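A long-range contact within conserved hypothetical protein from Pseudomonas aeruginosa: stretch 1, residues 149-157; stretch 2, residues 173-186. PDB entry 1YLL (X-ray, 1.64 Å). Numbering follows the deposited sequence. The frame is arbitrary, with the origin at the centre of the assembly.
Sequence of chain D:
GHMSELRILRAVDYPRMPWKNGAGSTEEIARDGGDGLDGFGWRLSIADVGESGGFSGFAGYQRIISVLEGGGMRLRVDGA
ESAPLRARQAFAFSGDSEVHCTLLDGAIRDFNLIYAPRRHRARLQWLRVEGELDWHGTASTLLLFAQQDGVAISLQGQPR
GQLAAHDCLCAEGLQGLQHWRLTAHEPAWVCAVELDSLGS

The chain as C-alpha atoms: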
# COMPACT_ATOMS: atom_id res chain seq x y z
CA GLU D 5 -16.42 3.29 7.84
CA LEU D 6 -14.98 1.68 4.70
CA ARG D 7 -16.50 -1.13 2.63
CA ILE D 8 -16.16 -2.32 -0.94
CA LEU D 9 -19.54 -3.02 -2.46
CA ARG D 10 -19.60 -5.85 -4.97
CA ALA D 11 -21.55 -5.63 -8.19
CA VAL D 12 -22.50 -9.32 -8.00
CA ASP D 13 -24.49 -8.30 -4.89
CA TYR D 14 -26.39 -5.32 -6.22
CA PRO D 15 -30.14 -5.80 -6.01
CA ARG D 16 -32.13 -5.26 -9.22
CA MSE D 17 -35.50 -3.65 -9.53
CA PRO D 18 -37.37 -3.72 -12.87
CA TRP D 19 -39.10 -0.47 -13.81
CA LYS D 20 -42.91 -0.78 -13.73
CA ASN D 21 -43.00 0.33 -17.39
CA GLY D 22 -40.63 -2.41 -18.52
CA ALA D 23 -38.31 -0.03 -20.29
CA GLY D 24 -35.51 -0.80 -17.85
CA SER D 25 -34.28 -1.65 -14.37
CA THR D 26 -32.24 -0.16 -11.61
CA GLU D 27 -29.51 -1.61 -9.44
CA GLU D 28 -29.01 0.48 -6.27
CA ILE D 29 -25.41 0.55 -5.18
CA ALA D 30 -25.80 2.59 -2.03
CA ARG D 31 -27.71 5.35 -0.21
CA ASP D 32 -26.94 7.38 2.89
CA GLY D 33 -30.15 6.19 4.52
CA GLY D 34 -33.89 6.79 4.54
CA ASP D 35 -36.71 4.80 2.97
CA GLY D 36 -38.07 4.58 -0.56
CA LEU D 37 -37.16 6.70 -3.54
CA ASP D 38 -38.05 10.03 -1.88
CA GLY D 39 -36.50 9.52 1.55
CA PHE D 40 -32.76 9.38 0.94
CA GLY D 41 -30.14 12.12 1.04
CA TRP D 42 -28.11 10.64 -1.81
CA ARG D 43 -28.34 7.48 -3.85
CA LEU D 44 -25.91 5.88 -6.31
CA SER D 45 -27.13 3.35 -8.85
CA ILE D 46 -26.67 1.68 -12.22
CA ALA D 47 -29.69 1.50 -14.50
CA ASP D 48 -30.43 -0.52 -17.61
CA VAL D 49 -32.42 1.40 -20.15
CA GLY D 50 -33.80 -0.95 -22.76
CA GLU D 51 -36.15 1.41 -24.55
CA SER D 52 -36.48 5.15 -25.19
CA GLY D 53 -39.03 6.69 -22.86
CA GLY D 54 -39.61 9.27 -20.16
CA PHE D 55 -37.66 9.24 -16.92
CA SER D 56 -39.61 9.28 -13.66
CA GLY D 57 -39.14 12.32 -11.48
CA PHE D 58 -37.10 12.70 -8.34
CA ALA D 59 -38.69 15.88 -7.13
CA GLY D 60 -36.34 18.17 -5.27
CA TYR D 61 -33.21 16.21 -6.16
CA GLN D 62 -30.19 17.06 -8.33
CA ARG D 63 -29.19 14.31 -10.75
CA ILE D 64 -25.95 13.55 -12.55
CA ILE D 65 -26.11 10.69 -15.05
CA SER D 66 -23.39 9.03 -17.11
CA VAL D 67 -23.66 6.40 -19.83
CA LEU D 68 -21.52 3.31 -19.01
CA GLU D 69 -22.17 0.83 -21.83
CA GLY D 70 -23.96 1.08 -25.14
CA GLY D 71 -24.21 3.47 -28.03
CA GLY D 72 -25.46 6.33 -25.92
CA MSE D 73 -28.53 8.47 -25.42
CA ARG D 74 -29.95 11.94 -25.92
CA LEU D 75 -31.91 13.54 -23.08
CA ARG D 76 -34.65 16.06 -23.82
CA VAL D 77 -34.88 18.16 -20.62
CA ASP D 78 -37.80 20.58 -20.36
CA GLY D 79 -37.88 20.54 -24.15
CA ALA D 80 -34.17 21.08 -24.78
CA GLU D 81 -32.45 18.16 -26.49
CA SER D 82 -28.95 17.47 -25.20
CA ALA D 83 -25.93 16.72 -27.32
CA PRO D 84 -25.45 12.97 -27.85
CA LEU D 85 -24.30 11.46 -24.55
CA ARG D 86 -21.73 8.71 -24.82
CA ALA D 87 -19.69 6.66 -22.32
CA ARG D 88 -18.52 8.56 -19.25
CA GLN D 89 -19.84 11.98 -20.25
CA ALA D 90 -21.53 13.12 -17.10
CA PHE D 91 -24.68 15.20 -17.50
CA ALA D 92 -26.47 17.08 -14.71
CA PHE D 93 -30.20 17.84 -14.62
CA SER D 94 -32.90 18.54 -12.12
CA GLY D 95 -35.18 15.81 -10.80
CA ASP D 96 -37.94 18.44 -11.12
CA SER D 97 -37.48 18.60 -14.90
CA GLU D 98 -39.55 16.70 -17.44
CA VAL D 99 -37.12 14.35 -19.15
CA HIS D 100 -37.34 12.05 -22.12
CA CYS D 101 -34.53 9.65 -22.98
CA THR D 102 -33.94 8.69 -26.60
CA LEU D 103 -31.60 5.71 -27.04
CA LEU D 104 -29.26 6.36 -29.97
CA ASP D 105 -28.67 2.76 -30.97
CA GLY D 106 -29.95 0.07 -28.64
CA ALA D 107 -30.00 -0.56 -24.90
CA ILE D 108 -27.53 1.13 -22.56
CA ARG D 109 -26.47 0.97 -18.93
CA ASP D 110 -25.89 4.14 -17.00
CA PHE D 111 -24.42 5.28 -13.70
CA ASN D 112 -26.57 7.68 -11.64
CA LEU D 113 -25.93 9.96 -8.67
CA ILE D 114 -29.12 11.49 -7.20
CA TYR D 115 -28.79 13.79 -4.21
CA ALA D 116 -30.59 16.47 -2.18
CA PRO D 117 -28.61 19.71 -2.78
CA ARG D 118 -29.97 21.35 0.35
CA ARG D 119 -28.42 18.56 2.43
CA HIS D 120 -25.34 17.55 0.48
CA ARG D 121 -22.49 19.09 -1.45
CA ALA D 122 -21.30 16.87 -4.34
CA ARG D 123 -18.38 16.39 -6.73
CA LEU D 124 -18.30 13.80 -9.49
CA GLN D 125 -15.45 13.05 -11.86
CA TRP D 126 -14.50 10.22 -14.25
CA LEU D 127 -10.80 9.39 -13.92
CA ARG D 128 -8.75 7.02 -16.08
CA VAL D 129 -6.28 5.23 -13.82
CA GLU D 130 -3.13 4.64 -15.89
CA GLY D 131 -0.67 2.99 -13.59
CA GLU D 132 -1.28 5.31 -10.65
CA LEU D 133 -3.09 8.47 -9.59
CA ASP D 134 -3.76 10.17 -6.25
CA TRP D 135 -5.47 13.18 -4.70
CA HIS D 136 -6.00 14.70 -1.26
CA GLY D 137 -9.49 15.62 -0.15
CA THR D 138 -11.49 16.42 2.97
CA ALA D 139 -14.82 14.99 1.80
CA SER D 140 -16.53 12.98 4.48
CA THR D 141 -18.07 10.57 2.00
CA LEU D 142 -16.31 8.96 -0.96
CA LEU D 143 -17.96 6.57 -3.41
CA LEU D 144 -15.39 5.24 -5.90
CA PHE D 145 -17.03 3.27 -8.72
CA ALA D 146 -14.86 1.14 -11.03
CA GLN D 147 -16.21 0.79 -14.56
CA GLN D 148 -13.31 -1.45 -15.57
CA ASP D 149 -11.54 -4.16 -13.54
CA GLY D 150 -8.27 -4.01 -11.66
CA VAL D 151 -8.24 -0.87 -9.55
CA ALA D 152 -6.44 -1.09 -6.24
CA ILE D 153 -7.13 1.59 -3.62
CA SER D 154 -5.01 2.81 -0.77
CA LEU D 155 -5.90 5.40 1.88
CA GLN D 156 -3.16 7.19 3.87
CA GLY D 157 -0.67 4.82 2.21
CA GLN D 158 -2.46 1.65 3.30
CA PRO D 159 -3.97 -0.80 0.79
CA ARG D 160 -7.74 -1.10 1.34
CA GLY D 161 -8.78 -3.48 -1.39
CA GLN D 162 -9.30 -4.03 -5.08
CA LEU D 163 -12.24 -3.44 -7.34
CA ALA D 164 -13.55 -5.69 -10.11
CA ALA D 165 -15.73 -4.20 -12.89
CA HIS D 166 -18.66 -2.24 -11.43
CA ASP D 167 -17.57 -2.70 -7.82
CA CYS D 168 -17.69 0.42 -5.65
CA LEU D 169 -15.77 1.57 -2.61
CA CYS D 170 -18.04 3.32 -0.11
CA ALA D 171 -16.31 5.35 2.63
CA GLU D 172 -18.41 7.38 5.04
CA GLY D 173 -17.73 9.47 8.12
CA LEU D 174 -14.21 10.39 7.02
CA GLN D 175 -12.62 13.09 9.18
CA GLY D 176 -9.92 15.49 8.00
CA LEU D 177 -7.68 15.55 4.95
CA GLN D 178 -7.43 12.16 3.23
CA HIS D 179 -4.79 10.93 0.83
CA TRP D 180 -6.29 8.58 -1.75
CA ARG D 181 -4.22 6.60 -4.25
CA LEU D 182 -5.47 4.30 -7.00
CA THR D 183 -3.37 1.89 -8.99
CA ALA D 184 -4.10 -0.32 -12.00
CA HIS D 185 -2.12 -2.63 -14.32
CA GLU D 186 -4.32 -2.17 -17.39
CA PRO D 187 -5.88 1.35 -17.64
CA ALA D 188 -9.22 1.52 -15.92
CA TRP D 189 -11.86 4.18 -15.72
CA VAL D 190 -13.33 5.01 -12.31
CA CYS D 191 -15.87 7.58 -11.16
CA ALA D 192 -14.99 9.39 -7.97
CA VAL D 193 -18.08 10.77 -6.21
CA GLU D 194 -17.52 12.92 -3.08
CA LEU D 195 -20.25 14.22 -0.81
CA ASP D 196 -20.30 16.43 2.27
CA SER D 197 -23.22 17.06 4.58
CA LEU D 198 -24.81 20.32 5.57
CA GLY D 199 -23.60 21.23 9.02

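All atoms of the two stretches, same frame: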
# COMPACT_ATOMS: atom_id res chain seq x y z
N ASP D 149 -12.19 -3.38 -14.60
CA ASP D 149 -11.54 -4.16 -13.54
C ASP D 149 -10.08 -3.81 -13.24
O ASP D 149 -9.38 -3.24 -14.06
CB ASP D 149 -11.62 -5.65 -13.90
CG ASP D 149 -11.44 -6.55 -12.70
OD1 ASP D 149 -10.54 -6.28 -11.88
OD2 ASP D 149 -12.19 -7.54 -12.57
N GLY D 150 -9.66 -4.16 -12.03
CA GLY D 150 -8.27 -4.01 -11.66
C GLY D 150 -7.79 -2.82 -10.86
O GLY D 150 -6.57 -2.64 -10.74
N VAL D 151 -8.69 -2.03 -10.30
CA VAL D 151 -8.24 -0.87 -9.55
C VAL D 151 -8.02 -1.13 -8.08
O VAL D 151 -8.94 -1.50 -7.34
CB VAL D 151 -9.22 0.31 -9.69
CG1 VAL D 151 -8.73 1.50 -8.86
CG2 VAL D 151 -9.31 0.72 -11.16
N ALA D 152 -6.78 -0.91 -7.64
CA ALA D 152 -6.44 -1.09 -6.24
C ALA D 152 -6.47 0.29 -5.57
O ALA D 152 -6.01 1.27 -6.13
CB ALA D 152 -5.05 -1.71 -6.10
N ILE D 153 -7.00 0.33 -4.35
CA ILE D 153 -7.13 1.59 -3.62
C ILE D 153 -6.37 1.61 -2.31
O ILE D 153 -6.41 0.64 -1.54
CB ILE D 153 -8.60 1.87 -3.22
CG1 ILE D 153 -9.53 1.71 -4.41
CG2 ILE D 153 -8.71 3.29 -2.67
CD1 ILE D 153 -11.02 1.82 -4.02
N SER D 154 -5.67 2.70 -2.05
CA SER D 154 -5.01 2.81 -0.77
C SER D 154 -5.43 4.15 -0.19
O SER D 154 -5.72 5.08 -0.93
CB SER D 154 -3.49 2.72 -0.94
OG SER D 154 -3.00 3.89 -1.54
N LEU D 155 -5.52 4.20 1.14
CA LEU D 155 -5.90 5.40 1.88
C LEU D 155 -4.82 5.64 2.94
O LEU D 155 -4.54 4.74 3.75
CB LEU D 155 -7.26 5.21 2.54
CG LEU D 155 -7.78 6.23 3.57
CD1 LEU D 155 -7.80 7.64 2.98
CD2 LEU D 155 -9.18 5.84 4.00
N GLN D 156 -4.25 6.84 2.94
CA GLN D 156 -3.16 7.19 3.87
C GLN D 156 -1.99 6.20 3.73
O GLN D 156 -1.32 5.87 4.72
CB GLN D 156 -3.66 7.24 5.32
CG GLN D 156 -5.00 7.99 5.54
CD GLN D 156 -4.95 9.49 5.27
OE1 GLN D 156 -4.55 9.93 4.20
NE2 GLN D 156 -5.37 10.28 6.26
N GLY D 157 -1.76 5.74 2.51
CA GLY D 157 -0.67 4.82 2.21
C GLY D 157 -0.91 3.34 2.47
O GLY D 157 -0.05 2.50 2.19
N GLY D 173 -18.19 8.98 6.83
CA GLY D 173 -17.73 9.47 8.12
C GLY D 173 -16.25 9.77 8.21
O GLY D 173 -15.67 9.72 9.30
N LEU D 174 -15.63 10.07 7.07
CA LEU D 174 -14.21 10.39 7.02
C LEU D 174 -14.01 11.74 7.69
O LEU D 174 -14.83 12.64 7.53
CB LEU D 174 -13.73 10.45 5.57
CG LEU D 174 -13.79 9.14 4.76
CD1 LEU D 174 -13.85 9.46 3.27
CD2 LEU D 174 -12.59 8.29 5.05
N GLN D 175 -12.93 11.86 8.45
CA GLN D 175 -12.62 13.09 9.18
C GLN D 175 -11.25 13.61 8.79
O GLN D 175 -10.27 12.87 8.89
CB GLN D 175 -12.62 12.84 10.70
CG GLN D 175 -13.97 12.52 11.33
CD GLN D 175 -14.90 13.73 11.44
OE1 GLN D 175 -14.47 14.88 11.35
NE2 GLN D 175 -16.19 13.47 11.67
N GLY D 176 -11.18 14.87 8.37
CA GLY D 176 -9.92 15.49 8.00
C GLY D 176 -9.46 15.24 6.57
O GLY D 176 -10.15 14.63 5.75
N LEU D 177 -8.26 15.72 6.28
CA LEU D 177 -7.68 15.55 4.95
C LEU D 177 -7.25 14.10 4.71
O LEU D 177 -6.48 13.51 5.48
CB LEU D 177 -6.48 16.49 4.82
CG LEU D 177 -6.11 17.41 3.65
CD1 LEU D 177 -4.63 17.23 3.38
CD2 LEU D 177 -6.95 17.20 2.39
N GLN D 178 -7.74 13.53 3.61
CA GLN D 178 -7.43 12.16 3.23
C GLN D 178 -6.56 12.08 2.00
O GLN D 178 -6.73 12.86 1.05
CB GLN D 178 -8.73 11.38 2.93
CG GLN D 178 -9.85 11.53 3.99
CD GLN D 178 -9.44 10.97 5.36
OE1 GLN D 178 -9.83 11.51 6.41
NE2 GLN D 178 -8.68 9.89 5.36
N HIS D 179 -5.64 11.12 1.99
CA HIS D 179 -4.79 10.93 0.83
C HIS D 179 -5.20 9.62 0.17
O HIS D 179 -4.99 8.53 0.71
CB HIS D 179 -3.30 10.89 1.21
CG HIS D 179 -2.40 10.82 0.03
ND1 HIS D 179 -1.06 10.50 0.12
CD2 HIS D 179 -2.65 11.02 -1.29
CE1 HIS D 179 -0.53 10.49 -1.09
NE2 HIS D 179 -1.47 10.81 -1.97
N TRP D 180 -5.82 9.73 -1.00
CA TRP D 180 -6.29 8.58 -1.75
C TRP D 180 -5.40 8.27 -2.94
O TRP D 180 -5.07 9.17 -3.72
CB TRP D 180 -7.70 8.85 -2.32
CG TRP D 180 -8.76 9.02 -1.30
CD1 TRP D 180 -9.28 10.20 -0.82
CD2 TRP D 180 -9.48 7.97 -0.66
NE1 TRP D 180 -10.28 9.93 0.07
CE2 TRP D 180 -10.43 8.57 0.19
CE3 TRP D 180 -9.41 6.57 -0.73
CZ2 TRP D 180 -11.31 7.82 0.98
CZ3 TRP D 180 -10.30 5.81 0.06
CH2 TRP D 180 -11.23 6.44 0.90
N ARG D 181 -5.05 7.00 -3.12
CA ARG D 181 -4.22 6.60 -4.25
C ARG D 181 -4.82 5.38 -4.94
O ARG D 181 -5.20 4.42 -4.29
CB ARG D 181 -2.79 6.28 -3.81
CG ARG D 181 -1.89 5.90 -5.01
CD ARG D 181 -0.48 5.51 -4.59
NE ARG D 181 0.18 6.56 -3.84
CZ ARG D 181 0.53 7.74 -4.34
NH1 ARG D 181 0.30 8.02 -5.62
NH2 ARG D 181 1.12 8.65 -3.57
N LEU D 182 -4.93 5.42 -6.27
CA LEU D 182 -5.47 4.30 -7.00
C LEU D 182 -4.38 3.79 -7.92
O LEU D 182 -3.61 4.57 -8.48
CB LEU D 182 -6.65 4.72 -7.87
CG LEU D 182 -7.76 5.48 -7.13
CD1 LEU D 182 -8.80 5.88 -8.16
CD2 LEU D 182 -8.37 4.65 -6.07
N THR D 183 -4.35 2.48 -8.11
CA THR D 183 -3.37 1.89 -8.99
C THR D 183 -4.04 0.83 -9.86
O THR D 183 -5.03 0.22 -9.46
CB THR D 183 -2.24 1.27 -8.17
OG1 THR D 183 -1.30 0.67 -9.07
CG2 THR D 183 -2.78 0.25 -7.23
N ALA D 184 -3.54 0.67 -11.09
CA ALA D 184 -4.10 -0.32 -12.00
C ALA D 184 -3.04 -0.80 -12.99
O ALA D 184 -2.20 -0.03 -13.41
CB ALA D 184 -5.28 0.28 -12.74
N HIS D 185 -3.08 -2.08 -13.36
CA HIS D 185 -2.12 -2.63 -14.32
C HIS D 185 -2.50 -2.26 -15.75
O HIS D 185 -1.67 -1.78 -16.53
CB HIS D 185 -2.05 -4.15 -14.19
CG HIS D 185 -1.30 -4.62 -12.98
ND1 HIS D 185 -1.43 -4.02 -11.74
CD2 HIS D 185 -0.43 -5.64 -12.81
CE1 HIS D 185 -0.67 -4.65 -10.86
NE2 HIS D 185 -0.05 -5.63 -11.49
N GLU D 186 -3.77 -2.50 -16.08
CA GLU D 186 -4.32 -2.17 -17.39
C GLU D 186 -5.15 -0.93 -17.04
O GLU D 186 -5.77 -0.89 -15.97
CB GLU D 186 -5.22 -3.33 -17.87
CG GLU D 186 -6.08 -3.08 -19.13
CD GLU D 186 -5.30 -3.07 -20.46
OE1 GLU D 186 -4.41 -3.92 -20.66
OE2 GLU D 186 -5.61 -2.21 -21.32
O HOH W 1 -6.78 -2.75 -14.16
O HOH W 2 -2.93 6.44 0.07

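How does stretch 2 first meet its partner? Gly173 to Gly176 lie mostly clear of it, although Leu174 CD2 comes within 4.3 Å of Leu155 CD2. At Leu177 the carbonyl O accepts a weak hydrogen bond from Gln156 NE2, 3.5 Å away. The oxygen of the same amide serves His179 better: His179 N donates to Gln156 OE1 at 2.7 Å, and Gln156 N donates to His179 O at 2.9 Å. Gln156 has left the strand, with a phi of 56°, so its side chain takes the acceptor's part that a backbone carbonyl plays farther along.

What holds the strands together from there on? They run antiparallel, and pairs of backbone hydrogen bonds recur at every second residue, while side chains meet on both faces. Trp180 and Leu182 share a sheet face with Leu155 and Ile153. Leu155 CD1 sits over the six-membered ring of Trp180, 3.9 Å from its centroid, a CH-pi contact, whereas Ile153 CG2 packs at the ring edge, 3.9 Å from Trp180 CE3. On the other face, Arg181 CB lies 3.3 Å from Ser154 OG; Arg181 N donates to Ser154 O at 3.0 Å, and Ser154 N returns the bond to Arg181 O at 2.9 Å.

How does the pattern continue past Arg181? Next along, Leu182 CD2 touches Ile153 CG1 at 3.6 Å, extending the buried apolar layer. Thr183 N reaches Ala152 O at 2.9 Å, while Ala152 N meets Thr183 O at 2.8 Å, and on the Arg181 face Thr183 CG2 lies 3.2 Å from Ala152 CB.

How does the contact end? Ala184 CB still approaches Val151 CG2, at 4.4 Å, before the chain turns a corner at His185 and Glu186. There a water replaces direct bonding, donating to Asp149 O at 2.6 Å and Glu186 O at 2.8 Å, so two carbonyls that cannot bond each other are joined.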